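Local coordinates for cytochrome C2 (PDB 1CXC), which carries electrons on a covalently bound heme c, serving as electron donor to the oxidized bacteriochlorophyll in bacterial photophosphorylation, at residues A[42-47]-A[112-117]. Sequence-based numbering, arbitrary orientation.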
# COMPACT_ATOMS: atom_id res chain seq x y z
N GLY A 42 0.33 8.96 -3.86
CA GLY A 42 -0.30 8.66 -5.15
C GLY A 42 -0.79 7.21 -5.25
O GLY A 42 -1.06 6.75 -6.36
N VAL A 43 -0.80 6.42 -4.17
CA VAL A 43 -1.27 5.03 -4.29
C VAL A 43 -2.73 4.98 -4.66
O VAL A 43 -3.19 3.89 -4.96
CB VAL A 43 -1.29 4.12 -3.05
CG1 VAL A 43 -0.40 2.90 -3.20
CG2 VAL A 43 -1.18 4.89 -1.76
N VAL A 44 -3.52 5.87 -4.08
CA VAL A 44 -4.96 5.85 -4.32
C VAL A 44 -5.31 5.78 -5.79
O VAL A 44 -5.01 6.69 -6.55
CB VAL A 44 -5.63 7.05 -3.64
CG1 VAL A 44 -7.12 7.03 -3.92
CG2 VAL A 44 -5.40 7.01 -2.13
N GLY A 45 -5.88 4.65 -6.23
CA GLY A 45 -6.23 4.50 -7.63
C GLY A 45 -5.04 4.14 -8.50
O GLY A 45 -5.19 3.84 -9.68
N ARG A 46 -3.90 3.78 -7.92
CA ARG A 46 -2.76 3.42 -8.73
C ARG A 46 -2.74 1.93 -9.06
O ARG A 46 -3.04 1.06 -8.23
CB ARG A 46 -1.50 3.79 -7.94
CG ARG A 46 -0.14 3.72 -8.65
CD ARG A 46 0.93 3.30 -7.63
NE ARG A 46 1.53 4.42 -6.98
CZ ARG A 46 2.07 4.38 -5.76
NH1 ARG A 46 2.68 3.30 -5.25
NH2 ARG A 46 2.53 5.53 -5.35
N THR A 47 -2.31 1.61 -10.29
CA THR A 47 -2.20 0.21 -10.70
C THR A 47 -1.09 -0.42 -9.90
O THR A 47 -0.01 0.17 -9.73
CB THR A 47 -1.83 0.09 -12.16
OG1 THR A 47 -2.89 0.74 -12.83
CG2 THR A 47 -1.71 -1.36 -12.60
N ASN A 112 -8.62 2.83 8.84
CA ASN A 112 -8.16 4.16 9.26
C ASN A 112 -7.00 4.65 8.42
O ASN A 112 -6.91 5.82 8.07
CB ASN A 112 -7.74 4.15 10.72
CG ASN A 112 -8.91 3.91 11.67
OD1 ASN A 112 -8.73 3.45 12.82
ND2 ASN A 112 -10.15 4.15 11.23
N ILE A 113 -6.07 3.76 8.14
CA ILE A 113 -4.93 4.11 7.32
C ILE A 113 -5.39 4.44 5.90
O ILE A 113 -4.95 5.43 5.32
CB ILE A 113 -3.92 2.95 7.32
CG1 ILE A 113 -3.19 2.85 8.66
CG2 ILE A 113 -2.93 3.14 6.18
CD1 ILE A 113 -2.28 1.62 8.75
N TRP A 114 -6.43 3.77 5.38
CA TRP A 114 -6.90 4.12 4.04
C TRP A 114 -7.51 5.52 4.07
O TRP A 114 -7.31 6.32 3.16
CB TRP A 114 -7.94 3.11 3.55
CG TRP A 114 -8.39 3.44 2.11
CD1 TRP A 114 -9.62 3.99 1.86
CD2 TRP A 114 -7.65 3.29 0.97
NE1 TRP A 114 -9.68 4.19 0.55
CE2 TRP A 114 -8.51 3.80 -0.02
CE3 TRP A 114 -6.39 2.83 0.63
CZ2 TRP A 114 -8.10 3.86 -1.35
CZ3 TRP A 114 -5.99 2.89 -0.70
CH2 TRP A 114 -6.84 3.39 -1.68
N ALA A 115 -8.24 5.86 5.12
CA ALA A 115 -8.83 7.18 5.19
C ALA A 115 -7.76 8.27 5.28
O ALA A 115 -7.89 9.36 4.71
CB ALA A 115 -9.74 7.27 6.41
N TYR A 116 -6.64 7.95 5.94
CA TYR A 116 -5.53 8.88 6.07
C TYR A 116 -4.87 9.08 4.70
O TYR A 116 -4.64 10.20 4.24
CB TYR A 116 -4.54 8.28 7.08
CG TYR A 116 -3.17 8.93 7.13
CD1 TYR A 116 -3.05 10.28 7.42
CD2 TYR A 116 -2.04 8.18 6.86
CE1 TYR A 116 -1.81 10.90 7.45
CE2 TYR A 116 -0.81 8.79 6.89
CZ TYR A 116 -0.70 10.14 7.18
OH TYR A 116 0.55 10.75 7.18
N LEU A 117 -4.79 8.04 3.89
CA LEU A 117 -4.19 8.15 2.56
C LEU A 117 -5.09 8.93 1.62
O LEU A 117 -4.62 9.57 0.69
CB LEU A 117 -3.92 6.77 1.98
CG LEU A 117 -2.92 5.90 2.72
CD1 LEU A 117 -2.90 4.52 2.11
CD2 LEU A 117 -1.55 6.55 2.72
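Val44 presents both of its methyl groups to the helix segment 112-117; the side chains meet only through carbon, with no hydrogen bond across the contact. Val44 CG2 lies 3.9 Å from Trp114 CH2, while Val44 CG1 approaches the neighbouring ring atom, Trp114 CZ2, at 4.2 Å, a slanting approach to the benzo end of the indole. Trp114 gets there because its CG stands anti to the backbone N (chi1 -178°), and the long indole carries CZ2 and CH2 out from the helix to the valine. The methyl Val44 CG2 also lies against a carbonyl oxygen, 3.9 Å from Leu117 O. Beside this pair, Val43 CG2 meets Leu117 CD1 at 4.3 Å; apolar Val43 suits a place close to both Leu117 and the heme c, and leucine suits a buried helix position facing it.

The loop is shaped by a type II turn from Val43 to Arg46, closed by Arg46 N to Val43 O at 3.0 Å. Gly45 holds the turn's third position, where positive phi (80°) comes most easily without a CB. Arg46 NH1 hydrogen-bonds heme O1A.

The contact sets this loop against helix 107-120, whose Trp114 and Leu117 also touch Phe76 of helix 73-81, while Ile113 packs on Ala11 of helix 5-11.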